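Long-range contacts in 2-hydroxyhepta-2,4-diene-1,7-dioate isomerase (Corynebacterium glutamicum, PDB 4DBF), which probably acts as a magnesium-dependent lyase or isomerase of the fumarylacetoacetate hydrolase (FAH) family and probably decarboxylates oxaloacetate: residues R125-A130 with D187-I192; E134-L139 with D167-D172; A212-D217 with G261-V266. All blocks are in the same frame, centred on the assembly; numbering follows the deposited sequence.

Contact 1: residues R125-A130 with D187-I192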
ATOM      1  N   ARG A 125       1.732 -13.042  14.112  1.00 21.56           N
ATOM      2  CA  ARG A 125       3.081 -13.197  14.632  1.00 22.77           C
ATOM      3  C   ARG A 125       3.690 -11.888  15.103  1.00 23.49           C
ATOM      4  O   ARG A 125       4.100 -11.083  14.337  1.00 24.88           O
ATOM      5  CB  ARG A 125       3.979 -13.876  13.617  1.00 20.75           C
ATOM      6  CG  ARG A 125       3.359 -15.112  13.027  1.00 24.00           C
ATOM      7  CD  ARG A 125       4.174 -15.685  11.909  1.00 27.90           C
ATOM      8  NE  ARG A 125       5.230 -16.470  12.474  1.00 35.61           N
ATOM      9  CZ  ARG A 125       6.500 -16.132  12.498  1.00 37.05           C
ATOM     10  NH1 ARG A 125       6.914 -15.023  11.972  1.00 38.69           N
ATOM     11  NH2 ARG A 125       7.360 -16.930  13.054  1.00 37.11           N
ATOM     12  N   ILE A 126       3.772 -11.735  16.395  1.00 24.46           N
ATOM     13  CA  ILE A 126       4.241 -10.517  16.983  1.00 26.53           C
ATOM     14  C   ILE A 126       5.742 -10.450  17.161  1.00 27.48           C
ATOM     15  O   ILE A 126       6.278 -11.172  17.920  1.00 28.99           O
ATOM     16  CB  ILE A 126       3.595 -10.317  18.343  1.00 25.93           C
ATOM     17  CG1 ILE A 126       2.096 -10.319  18.228  1.00 25.06           C
ATOM     18  CG2 ILE A 126       4.080  -9.042  18.979  1.00 25.05           C
ATOM     19  CD1 ILE A 126       1.407 -10.592  19.515  1.00 29.06           C
ATOM     20  N   PRO A 127       6.420  -9.558  16.479  1.00 27.98           N
ATOM     21  CA  PRO A 127       7.852  -9.392  16.733  1.00 27.16           C
ATOM     22  C   PRO A 127       8.157  -8.769  18.085  1.00 27.62           C
ATOM     23  O   PRO A 127       7.332  -8.174  18.701  1.00 25.70           O
ATOM     24  CB  PRO A 127       8.329  -8.504  15.618  1.00 27.40           C
ATOM     25  CG  PRO A 127       7.129  -8.015  14.947  1.00 29.57           C
ATOM     26  CD  PRO A 127       5.916  -8.582  15.534  1.00 27.08           C
ATOM     27  N   SER A 128       9.372  -8.963  18.539  1.00 27.36           N
ATOM     28  CA  SER A 128       9.729  -8.603  19.896  1.00 28.87           C
ATOM     29  C   SER A 128       9.647  -7.125  20.176  1.00 27.44           C
ATOM     30  O   SER A 128       9.359  -6.752  21.244  1.00 29.89           O
ATOM     31  CB  SER A 128      11.118  -9.098  20.229  1.00 29.00           C
ATOM     32  OG  SER A 128      12.055  -8.503  19.400  1.00 32.00           O
ATOM     33  N   PHE A 129       9.901  -6.313  19.183  1.00 27.96           N
ATOM     34  CA  PHE A 129       9.879  -4.883  19.337  1.00 27.81           C
ATOM     35  C   PHE A 129       8.499  -4.291  19.270  1.00 28.32           C
ATOM     36  O   PHE A 129       8.345  -3.107  19.376  1.00 26.07           O
ATOM     37  CB  PHE A 129      10.752  -4.217  18.296  1.00 28.11           C
ATOM     38  CG  PHE A 129      10.372  -4.539  16.910  1.00 28.17           C
ATOM     39  CD1 PHE A 129       9.495  -3.749  16.218  1.00 27.77           C
ATOM     40  CD2 PHE A 129      10.871  -5.649  16.305  1.00 29.96           C
ATOM     41  CE1 PHE A 129       9.139  -4.053  14.937  1.00 25.84           C
ATOM     42  CE2 PHE A 129      10.524  -5.961  15.022  1.00 25.93           C
ATOM     43  CZ  PHE A 129       9.650  -5.169  14.341  1.00 26.48           C
ATOM     44  N   ALA A 130       7.511  -5.143  19.056  1.00 26.83           N
ATOM     45  CA  ALA A 130       6.135  -4.719  18.926  1.00 26.55           C
ATOM     46  C   ALA A 130       5.383  -5.107  20.167  1.00 26.36           C
ATOM     47  O   ALA A 130       5.150  -6.252  20.384  1.00 26.50           O
ATOM     48  CB  ALA A 130       5.472  -5.352  17.709  1.00 24.43           C
ATOM     49  N   ASP A 187       3.903  -7.791   9.074  1.00 18.71           N
ATOM     50  CA  ASP A 187       3.376  -9.005   8.488  1.00 20.31           C
ATOM     51  C   ASP A 187       2.403  -9.702   9.477  1.00 19.80           C
ATOM     52  O   ASP A 187       2.693  -9.820  10.611  1.00 20.89           O
ATOM     53  CB  ASP A 187       4.496  -9.990   8.132  1.00 20.67           C
ATOM     54  CG  ASP A 187       5.339  -9.582   6.950  1.00 23.90           C
ATOM     55  OD1 ASP A 187       5.155  -8.565   6.354  1.00 20.32           O
ATOM     56  OD2 ASP A 187       6.255 -10.331   6.659  1.00 26.85           O
ATOM     57  N   THR A 188       1.281 -10.167   8.970  1.00 18.95           N
ATOM     58  CA  THR A 188       0.204 -10.857   9.687  1.00 19.86           C
ATOM     59  C   THR A 188      -0.726  -9.953  10.550  1.00 20.17           C
ATOM     60  O   THR A 188      -1.692 -10.455  11.134  1.00 18.61           O
ATOM     61  CB  THR A 188       0.612 -12.116  10.561  1.00 20.55           C
ATOM     62  OG1 THR A 188       1.223 -11.642  11.769  1.00 23.12           O
ATOM     63  CG2 THR A 188       1.531 -13.128   9.766  1.00 21.43           C
ATOM     64  N   PHE A 189      -0.466  -8.628  10.538  1.00 19.06           N
ATOM     65  CA  PHE A 189      -1.269  -7.746  11.372  1.00 20.16           C
ATOM     66  C   PHE A 189      -2.598  -7.353  10.674  1.00 20.91           C
ATOM     67  O   PHE A 189      -3.307  -6.489  11.171  1.00 19.39           O
ATOM     68  CB  PHE A 189      -0.460  -6.482  11.705  1.00 19.36           C
ATOM     69  CG  PHE A 189       0.386  -6.654  12.890  1.00 21.86           C
ATOM     70  CD1 PHE A 189       0.840  -7.936  13.232  1.00 18.99           C
ATOM     71  CD2 PHE A 189       0.638  -5.562  13.742  1.00 21.21           C
ATOM     72  CE1 PHE A 189       1.613  -8.113  14.401  1.00 21.73           C
ATOM     73  CE2 PHE A 189       1.407  -5.714  14.892  1.00 21.72           C
ATOM     74  CZ  PHE A 189       1.934  -6.989  15.224  1.00 21.71           C
ATOM     75  N   GLY A 190      -2.936  -8.007   9.551  1.00 21.25           N
ATOM     76  CA  GLY A 190      -4.270  -7.800   8.955  1.00 19.75           C
ATOM     77  C   GLY A 190      -5.007  -9.112   8.630  1.00 19.33           C
ATOM     78  O   GLY A 190      -5.371  -9.333   7.465  1.00 19.74           O
ATOM     79  N   PRO A 191      -5.315  -9.929   9.619  1.00 19.50           N
ATOM     80  CA  PRO A 191      -6.278 -11.000   9.240  1.00 20.31           C
ATOM     81  C   PRO A 191      -7.604 -10.545   8.580  1.00 19.60           C
ATOM     82  O   PRO A 191      -8.192  -9.532   8.993  1.00 20.21           O
ATOM     83  CB  PRO A 191      -6.581 -11.702  10.531  1.00 21.17           C
ATOM     84  CG  PRO A 191      -5.415 -11.285  11.477  1.00 21.54           C
ATOM     85  CD  PRO A 191      -5.059  -9.895  11.072  1.00 18.62           C
ATOM     86  N   ILE A 192      -8.006 -11.240   7.536  1.00 17.24           N
ATOM     87  CA  ILE A 192      -9.249 -10.986   6.832  1.00 18.59           C
ATOM     88  C   ILE A 192     -10.015 -12.278   6.512  1.00 19.82           C
ATOM     89  O   ILE A 192      -9.421 -13.245   6.171  1.00 19.37           O
ATOM     90  CB  ILE A 192      -9.011 -10.228   5.533  1.00 17.94           C
ATOM     91  CG1 ILE A 192      -8.302  -8.928   5.795  1.00 20.94           C
ATOM     92  CG2 ILE A 192     -10.297  -9.900   4.864  1.00 23.65           C
ATOM     93  CD1 ILE A 192      -7.787  -8.276   4.548  1.00 29.13           C
TER
HETATM   94  O   HOH W   1       5.073 -10.715  11.765  1.00 25.59           O

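Contact 2: residues E134-L139 with D167-D172. With MG (magnesium ion), chain C.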
ATOM      1  N   GLU A 134      -2.792  -4.795  20.222  1.00 23.39           N
ATOM      2  CA  GLU A 134      -4.228  -4.961  20.348  1.00 23.38           C
ATOM      3  C   GLU A 134      -4.892  -5.337  19.026  1.00 24.99           C
ATOM      4  O   GLU A 134      -4.390  -5.059  17.996  1.00 24.02           O
ATOM      5  CB  GLU A 134      -4.880  -3.695  20.910  1.00 24.48           C
ATOM      6  CG  GLU A 134      -4.338  -3.296  22.264  1.00 25.70           C
ATOM      7  CD  GLU A 134      -5.040  -2.132  22.916  1.00 31.41           C
ATOM      8  OE1 GLU A 134      -5.776  -1.417  22.285  1.00 31.93           O
ATOM      9  OE2 GLU A 134      -4.852  -1.963  24.100  1.00 34.03           O
ATOM     10  N   PHE A 135      -6.043  -5.949  19.119  1.00 23.40           N
ATOM     11  CA  PHE A 135      -6.852  -6.265  17.987  1.00 24.90           C
ATOM     12  C   PHE A 135      -7.905  -5.195  17.814  1.00 24.39           C
ATOM     13  O   PHE A 135      -8.161  -4.450  18.691  1.00 24.39           O
ATOM     14  CB  PHE A 135      -7.551  -7.571  18.230  1.00 23.87           C
ATOM     15  CG  PHE A 135      -8.471  -7.535  19.387  1.00 26.29           C
ATOM     16  CD1 PHE A 135      -9.751  -7.095  19.243  1.00 28.72           C
ATOM     17  CD2 PHE A 135      -8.035  -7.881  20.634  1.00 28.31           C
ATOM     18  CE1 PHE A 135     -10.583  -7.037  20.310  1.00 30.43           C
ATOM     19  CE2 PHE A 135      -8.872  -7.843  21.702  1.00 29.06           C
ATOM     20  CZ  PHE A 135     -10.147  -7.419  21.535  1.00 30.97           C
ATOM     21  N   GLU A 136      -8.518  -5.169  16.658  1.00 23.26           N
ATOM     22  CA  GLU A 136      -9.653  -4.317  16.444  1.00 22.75           C
ATOM     23  C   GLU A 136     -10.544  -5.010  15.438  1.00 22.29           C
ATOM     24  O   GLU A 136     -10.148  -5.193  14.356  1.00 22.36           O
ATOM     25  CB  GLU A 136      -9.253  -2.970  15.861  1.00 23.43           C
ATOM     26  CG  GLU A 136      -8.131  -2.213  16.515  1.00 28.21           C
ATOM     27  CD  GLU A 136      -7.962  -0.811  15.974  1.00 30.06           C
ATOM     28  OE1 GLU A 136      -8.047  -0.622  14.793  1.00 27.81           O
ATOM     29  OE2 GLU A 136      -7.719   0.087  16.744  1.00 31.62           O
ATOM     30  N   GLY A 137     -11.737  -5.386  15.822  1.00 23.37           N
ATOM     31  CA  GLY A 137     -12.659  -5.966  14.888  1.00 21.46           C
ATOM     32  C   GLY A 137     -13.366  -4.929  14.072  1.00 21.61           C
ATOM     33  O   GLY A 137     -13.928  -4.043  14.609  1.00 20.46           O
ATOM     34  N   GLU A 138     -13.349  -5.090  12.761  1.00 20.37           N
ATOM     35  CA  GLU A 138     -13.941  -4.134  11.869  1.00 20.47           C
ATOM     36  C   GLU A 138     -14.686  -4.743  10.725  1.00 19.41           C
ATOM     37  O   GLU A 138     -14.334  -5.751  10.224  1.00 20.13           O
ATOM     38  CB  GLU A 138     -12.913  -3.137  11.316  1.00 20.21           C
ATOM     39  CG  GLU A 138     -11.866  -2.717  12.299  1.00 22.21           C
ATOM     40  CD  GLU A 138     -11.022  -1.521  11.892  1.00 25.44           C
ATOM     41  OE1 GLU A 138     -11.245  -0.867  10.919  1.00 24.37           O
ATOM     42  OE2 GLU A 138     -10.105  -1.229  12.604  1.00 26.74           O
ATOM     43  N   LEU A 139     -15.725  -4.071  10.322  1.00 20.61           N
ATOM     44  CA  LEU A 139     -16.373  -4.372   9.089  1.00 21.50           C
ATOM     45  C   LEU A 139     -15.499  -3.931   7.918  1.00 20.76           C
ATOM     46  O   LEU A 139     -15.057  -2.842   7.864  1.00 21.04           O
ATOM     47  CB  LEU A 139     -17.707  -3.677   9.022  1.00 22.00           C
ATOM     48  CG  LEU A 139     -18.487  -3.977   7.778  1.00 23.63           C
ATOM     49  CD1 LEU A 139     -18.916  -5.422   7.691  1.00 25.06           C
ATOM     50  CD2 LEU A 139     -19.654  -3.026   7.683  1.00 26.54           C
ATOM     51  N   ASP A 167      -7.845  -5.368  12.595  1.00 18.76           N
ATOM     52  CA  ASP A 167      -6.817  -4.342  12.317  1.00 19.97           C
ATOM     53  C   ASP A 167      -5.860  -4.372  13.537  1.00 19.84           C
ATOM     54  O   ASP A 167      -5.984  -3.560  14.474  1.00 21.30           O
ATOM     55  CB  ASP A 167      -7.511  -2.974  12.136  1.00 19.87           C
ATOM     56  CG  ASP A 167      -6.552  -1.830  11.921  1.00 21.54           C
ATOM     57  OD1 ASP A 167      -5.359  -2.024  11.612  1.00 22.36           O
ATOM     58  OD2 ASP A 167      -6.984  -0.669  12.065  1.00 22.70           O
ATOM     59  N   VAL A 168      -4.907  -5.290  13.501  1.00 17.64           N
ATOM     60  CA  VAL A 168      -4.036  -5.559  14.666  1.00 17.32           C
ATOM     61  C   VAL A 168      -3.068  -4.387  14.709  1.00 18.32           C
ATOM     62  O   VAL A 168      -2.630  -3.953  13.666  1.00 18.93           O
ATOM     63  CB  VAL A 168      -3.276  -6.861  14.424  1.00 17.06           C
ATOM     64  CG1 VAL A 168      -2.279  -7.107  15.533  1.00 19.04           C
ATOM     65  CG2 VAL A 168      -4.323  -8.054  14.328  1.00 17.50           C
ATOM     66  N   SER A 169      -2.769  -3.870  15.903  1.00 18.90           N
ATOM     67  CA  SER A 169      -2.046  -2.619  16.064  1.00 20.83           C
ATOM     68  C   SER A 169      -1.159  -2.701  17.342  1.00 20.84           C
ATOM     69  O   SER A 169      -1.712  -3.006  18.428  1.00 21.27           O
ATOM     70  CB  SER A 169      -3.074  -1.484  16.341  1.00 21.50           C
ATOM     71  OG  SER A 169      -4.269  -1.628  15.507  1.00 26.62           O
ATOM     72  N   SER A 170       0.140  -2.434  17.196  1.00 20.96           N
ATOM     73  CA  SER A 170       1.036  -2.253  18.371  1.00 23.10           C
ATOM     74  C   SER A 170       0.777  -0.837  18.894  1.00 22.17           C
ATOM     75  O   SER A 170       1.171   0.138  18.236  1.00 20.73           O
ATOM     76  CB  SER A 170       2.500  -2.351  17.955  1.00 23.01           C
ATOM     77  OG  SER A 170       3.370  -1.958  19.050  1.00 26.92           O
ATOM     78  N   ARG A 171       0.102  -0.700  20.027  1.00 22.05           N
ATOM     79  CA  ARG A 171      -0.177   0.659  20.554  1.00 22.97           C
ATOM     80  C   ARG A 171       1.090   1.401  20.936  1.00 23.62           C
ATOM     81  O   ARG A 171       1.172   2.618  20.833  1.00 21.96           O
ATOM     82  CB  ARG A 171      -1.064   0.587  21.789  1.00 24.28           C
ATOM     83  CG  ARG A 171      -2.365  -0.104  21.547  1.00 24.19           C
ATOM     84  CD  ARG A 171      -3.276   0.612  20.493  1.00 26.97           C
ATOM     85  NE  ARG A 171      -4.574  -0.014  20.441  1.00 28.32           N
ATOM     86  CZ  ARG A 171      -5.424   0.073  19.402  1.00 28.32           C
ATOM     87  NH1 ARG A 171      -5.086   0.734  18.315  1.00 25.55           N
ATOM     88  NH2 ARG A 171      -6.558  -0.593  19.419  1.00 26.76           N
ATOM     89  N   ASP A 172       2.085   0.660  21.409  1.00 22.82           N
ATOM     90  CA  ASP A 172       3.373   1.275  21.737  1.00 24.03           C
ATOM     91  C   ASP A 172       4.070   1.851  20.529  1.00 24.28           C
ATOM     92  O   ASP A 172       4.693   2.956  20.600  1.00 22.35           O
ATOM     93  CB  ASP A 172       4.316   0.252  22.434  1.00 25.00           C
ATOM     94  CG  ASP A 172       3.881  -0.077  23.876  1.00 28.45           C
ATOM     95  OD1 ASP A 172       3.004   0.628  24.421  1.00 28.42           O
ATOM     96  OD2 ASP A 172       4.356  -1.125  24.428  1.00 30.12           O
TER
HETATM   97 MG    MG C 401      -8.713   0.350  12.979  1.00 25.88          MG
HETATM   98  O   HOH W   2      -9.346   1.085  11.049  1.00 21.08           O
HETATM   99  O   HOH W   3      -7.705   2.132  13.231  1.00 23.74           O
HETATM  100  O   HOH W   4     -10.205   1.152  14.120  1.00 29.01           O

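Contact 3: residues A212-D217 with G261-V266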
ATOM      1  N   ALA A 212     -15.729  -9.177  19.796  1.00 29.02           N
ATOM      2  CA  ALA A 212     -14.467  -9.891  19.785  1.00 30.00           C
ATOM      3  C   ALA A 212     -14.249 -10.587  21.126  1.00 29.98           C
ATOM      4  O   ALA A 212     -14.455  -9.990  22.194  1.00 31.96           O
ATOM      5  CB  ALA A 212     -13.332  -8.940  19.503  1.00 29.86           C
ATOM      6  N   ARG A 213     -13.863 -11.844  21.049  1.00 29.80           N
ATOM      7  CA  ARG A 213     -13.598 -12.651  22.222  1.00 30.41           C
ATOM      8  C   ARG A 213     -12.131 -13.041  22.223  1.00 29.52           C
ATOM      9  O   ARG A 213     -11.648 -13.661  21.237  1.00 30.11           O
ATOM     10  CB  ARG A 213     -14.494 -13.890  22.198  1.00 31.05           C
ATOM     11  CG  ARG A 213     -15.982 -13.503  22.346  1.00 33.78           C
ATOM     12  CD  ARG A 213     -16.928 -14.664  22.148  1.00 36.96           C
ATOM     13  NE  ARG A 213     -18.289 -14.207  22.413  1.00 39.13           N
ATOM     14  CZ  ARG A 213     -19.112 -13.687  21.508  1.00 42.19           C
ATOM     15  NH1 ARG A 213     -18.747 -13.554  20.219  1.00 41.02           N
ATOM     16  NH2 ARG A 213     -20.312 -13.299  21.898  1.00 41.92           N
ATOM     17  N   LEU A 214     -11.444 -12.669  23.308  1.00 28.37           N
ATOM     18  CA  LEU A 214     -10.054 -12.984  23.510  1.00 28.26           C
ATOM     19  C   LEU A 214      -9.930 -14.139  24.488  1.00 29.66           C
ATOM     20  O   LEU A 214     -10.418 -14.055  25.623  1.00 29.55           O
ATOM     21  CB  LEU A 214      -9.285 -11.788  24.080  1.00 29.67           C
ATOM     22  CG  LEU A 214      -7.769 -11.865  24.341  1.00 29.52           C
ATOM     23  CD1 LEU A 214      -6.918 -12.103  23.075  1.00 31.44           C
ATOM     24  CD2 LEU A 214      -7.265 -10.585  25.065  1.00 29.91           C
ATOM     25  N   THR A 215      -9.253 -15.195  24.051  1.00 30.10           N
ATOM     26  CA  THR A 215      -8.952 -16.276  24.949  1.00 31.70           C
ATOM     27  C   THR A 215      -7.524 -16.039  25.461  1.00 32.85           C
ATOM     28  O   THR A 215      -6.574 -16.041  24.682  1.00 31.04           O
ATOM     29  CB  THR A 215      -9.063 -17.616  24.184  1.00 31.58           C
ATOM     30  OG1 THR A 215     -10.399 -17.757  23.658  1.00 29.05           O
ATOM     31  CG2 THR A 215      -8.624 -18.870  25.080  1.00 33.59           C
ATOM     32  N   HIS A 216      -7.381 -15.862  26.776  1.00 34.39           N
ATOM     33  CA  HIS A 216      -6.074 -15.655  27.414  1.00 36.68           C
ATOM     34  C   HIS A 216      -6.041 -16.571  28.644  1.00 39.14           C
ATOM     35  O   HIS A 216      -7.001 -16.600  29.429  1.00 38.53           O
ATOM     36  CB  HIS A 216      -5.877 -14.177  27.838  1.00 37.02           C
ATOM     37  CG  HIS A 216      -4.552 -13.895  28.472  1.00 36.66           C
ATOM     38  ND1 HIS A 216      -4.428 -13.403  29.757  1.00 40.35           N
ATOM     39  CD2 HIS A 216      -3.288 -14.059  28.010  1.00 38.51           C
ATOM     40  CE1 HIS A 216      -3.143 -13.264  30.054  1.00 40.94           C
ATOM     41  NE2 HIS A 216      -2.428 -13.656  29.010  1.00 41.38           N
ATOM     42  N   ASP A 217      -4.963 -17.333  28.768  1.00 41.99           N
ATOM     43  CA  ASP A 217      -4.810 -18.291  29.889  1.00 45.26           C
ATOM     44  C   ASP A 217      -5.992 -19.241  29.928  1.00 45.50           C
ATOM     45  O   ASP A 217      -6.594 -19.415  30.970  1.00 46.36           O
ATOM     46  CB  ASP A 217      -4.753 -17.517  31.207  1.00 45.89           C
ATOM     47  CG  ASP A 217      -3.435 -16.862  31.426  1.00 47.90           C
ATOM     48  OD1 ASP A 217      -2.451 -17.334  30.829  1.00 49.44           O
ATOM     49  OD2 ASP A 217      -3.382 -15.864  32.182  1.00 53.73           O
ATOM     50  N   GLY A 261      -9.425   1.444  21.387  1.00 33.33           N
ATOM     51  CA  GLY A 261      -8.708   0.706  22.419  1.00 34.01           C
ATOM     52  C   GLY A 261      -9.411  -0.544  22.864  1.00 33.79           C
ATOM     53  O   GLY A 261     -10.557  -0.484  23.330  1.00 36.29           O
ATOM     54  N   THR A 262      -8.763  -1.685  22.725  1.00 32.06           N
ATOM     55  CA  THR A 262      -9.400  -2.914  23.153  1.00 32.90           C
ATOM     56  C   THR A 262      -8.686  -3.672  24.295  1.00 33.92           C
ATOM     57  O   THR A 262      -8.970  -3.421  25.442  1.00 34.50           O
ATOM     58  CB  THR A 262      -9.562  -3.829  21.946  1.00 32.94           C
ATOM     59  OG1 THR A 262      -8.263  -4.079  21.375  1.00 31.21           O
ATOM     60  CG2 THR A 262     -10.526  -3.180  20.854  1.00 32.56           C
ATOM     61  N   GLU A 263      -7.764  -4.563  23.982  1.00 33.33           N
ATOM     62  CA  GLU A 263      -7.044  -5.318  25.006  1.00 33.58           C
ATOM     63  C   GLU A 263      -5.769  -5.905  24.378  1.00 32.53           C
ATOM     64  O   GLU A 263      -5.813  -6.471  23.270  1.00 31.73           O
ATOM     65  CB  GLU A 263      -7.900  -6.452  25.614  1.00 35.03           C
ATOM     66  CG  GLU A 263      -7.151  -7.409  26.615  1.00 39.27           C
ATOM     67  CD  GLU A 263      -7.035  -6.866  28.056  1.00 48.58           C
ATOM     68  OE1 GLU A 263      -7.934  -6.116  28.541  1.00 50.62           O
ATOM     69  OE2 GLU A 263      -6.030  -7.228  28.716  1.00 50.50           O
ATOM     70  N   ALA A 264      -4.638  -5.826  25.073  1.00 30.51           N
ATOM     71  CA  ALA A 264      -3.418  -6.409  24.512  1.00 29.99           C
ATOM     72  C   ALA A 264      -3.460  -7.944  24.401  1.00 29.74           C
ATOM     73  O   ALA A 264      -4.088  -8.641  25.209  1.00 29.77           O
ATOM     74  CB  ALA A 264      -2.160  -5.952  25.285  1.00 29.94           C
ATOM     75  N   MET A 265      -2.782  -8.453  23.385  1.00 27.87           N
ATOM     76  CA  MET A 265      -2.765  -9.867  23.087  1.00 29.03           C
ATOM     77  C   MET A 265      -1.327 -10.287  23.247  1.00 29.16           C
ATOM     78  O   MET A 265      -0.421  -9.520  22.877  1.00 29.62           O
ATOM     79  CB  MET A 265      -3.148 -10.059  21.604  1.00 25.95           C
ATOM     80  CG  MET A 265      -4.539  -9.669  21.312  1.00 27.39           C
ATOM     81  SD  MET A 265      -4.897 -10.187  19.614  1.00 24.88           S
ATOM     82  CE  MET A 265      -3.814  -9.332  18.581  1.00 20.69           C
ATOM     83  N   VAL A 266      -1.111 -11.515  23.728  1.00 30.35           N
ATOM     84  CA  VAL A 266       0.212 -12.084  23.887  1.00 30.03           C
ATOM     85  C   VAL A 266       0.317 -13.504  23.334  1.00 29.68           C
ATOM     86  O   VAL A 266      -0.686 -14.161  23.013  1.00 28.16           O
ATOM     87  CB  VAL A 266       0.687 -12.107  25.391  1.00 31.78           C
ATOM     88  CG1 VAL A 266       0.747 -10.645  26.009  1.00 32.16           C
ATOM     89  CG2 VAL A 266      -0.199 -13.089  26.238  1.00 31.43           C
TER

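Contact 1: residues R125-A130 with D187-I192
Arg125 meets Thr188 through its backbone: the amide N of Arg125 donates to Thr188 OG1 across 2.8 Å, with an N-H...O angle of 164°, close to straight. The same hydroxyl passes its own hydrogen to the carbonyl O of Asp187, 2.6 Å from OG1, so one oxygen accepts from one segment and donates within the other. With chi1 at 76°, Thr188 holds OG1 between its backbone N and carbonyl carbon, a rotamer that lets the hydroxyl reach both partners. A water completes the link, donating to Arg125 O and to Asp187 O, 2.8 Å from each, and joins two carbonyls that stand 4.2 Å apart. Asp187 O is thus held by both the threonine hydroxyl and the water.

Beside this polar patch the ring of Phe189 supplies the apolar half of the contact. Ile126 CA lies at the ring edge, near its plane, 4.4 Å from CE1, and Pro127 CD approaches CZ obliquely at 4.3 Å; these are loose van der Waals distances.

Farther out, Ile126 is hydrogen-bonded through its backbone to Val286 and Ala288, while Phe189 is bonded in the same way to Val168 and packs on Val133. The carboxylate of Asp187 turns to the second subunit, where OD2 takes a hydrogen bond from Thr247 and a salt bridge from Lys148. After Pro127 the chain reverses in a type I beta turn, closed by Ala130 N to Pro127 O at 3.1 Å. The contact therefore joins strand 124-126, outermost within this chain in a five-stranded sheet, to the loop that leads into strand 190-197, within the beta-rich FAH-type C-terminal domain and beside its dimer interface.

Contact 2: residues E134-L139 with D167-D172
Glu134 brings OE1 up to the edge of the Arg171 guanidinium, its carboxylate turned 87° from that plane, in a salt-bridge network that also takes in Glu136. It flanks the Glu-Glu-Asp magnesium site of the FAH fold, set where the antiparallel strands 133-143 and 159-170 are interrupted. Arg171 NE reaches Glu134 OE1 at 2.6 Å, in the guanidinium plane but 56° out of the carboxylate plane. At its far end Arg171 grips Glu136 OE2 with both NH1 and NH2, the latter at 3.0 Å.

Glu136 is thereby divided between two tasks, OE2 held by the arginine and OE1 bound to magnesium. Its extended chain (chi2 -172°) spans the distance, and the arginine probably fixes the rotation of the carboxylate. Asp167 lies alongside Glu136 and points the same way, while Lys112 pairs with Asp167 OD1 and Lys184 bonds to OD2.

The backbones are held in register by paired bonds between Glu134 and Ser169 and by Asp167 N to Glu136 O at 2.9 Å. Three waters complete six ligands around the metal, which lies 2.1 to 2.2 Å from Glu136 OE1, Glu138 OE2 and Asp167 OD2.

Contact 3: residues A212-D217 with G261-V266
With chi1 at -178° Leu214 projects its CG away from its own backbone N, and chi2 at 62° spreads the two methyls over different parts of segment 261-266. In Glu263, chi1 (174°) places CG against the leucine, and the bend at chi2 turns the carboxylate aside.

The methyl CD2 of Leu214 rests 3.5 Å from Glu263 CG, the two side chains crossing at about a right angle, and also lies 3.7 Å from the backbone O of Ala264. The other methyl, CD1, meets Met265 CG at 3.8 Å, while the sulfur end of the methionine leads off elsewhere. Two residues farther along the strand, the imidazole of His216 approaches Val266 CG2 obliquely, at the exposed margin of the contact. No hydrogen bond crosses between the segments, and the CA atoms of Leu214 and Met265 stay 7.9 Å apart, so the contact is van der Waals packing of side chains, with one methyl also resting on a backbone carbonyl.

The carboxylate of Glu263 is used elsewhere, in a salt bridge to Lys223 on strand 219-227. Strand 209-216 runs between strands 219-227 and 270-275 in the five-stranded sheet, and the loop between strands 253-255 and 270-275 lies against it, with Met265 reaching Ile271, Val133 and Phe135.

In the fold
Contact 2 supplies the magnesium ligands, and the other two lie around it, their centres about 10 Å from its centre. Contact 1 joins it through Phe189 O and Val168 N, a probable hydrogen bond of 3.1 Å; the Phe189 side chain is about 11 Å from the metal. From contact 3, Thr262 OG1 lies 2.7 Å from Phe135 O and Thr262 N 3.0 Å from Glu134 OE1, both probable hydrogen bonds, so segment 261-266 is tied directly to the salt-bridge network. Met265 is about 12 Å from magnesium by its side chain. Contacts 1 and 3, their centres about 14 Å apart, meet loosely where Ile126 CD1 lies 4.0 Å from Met265 O.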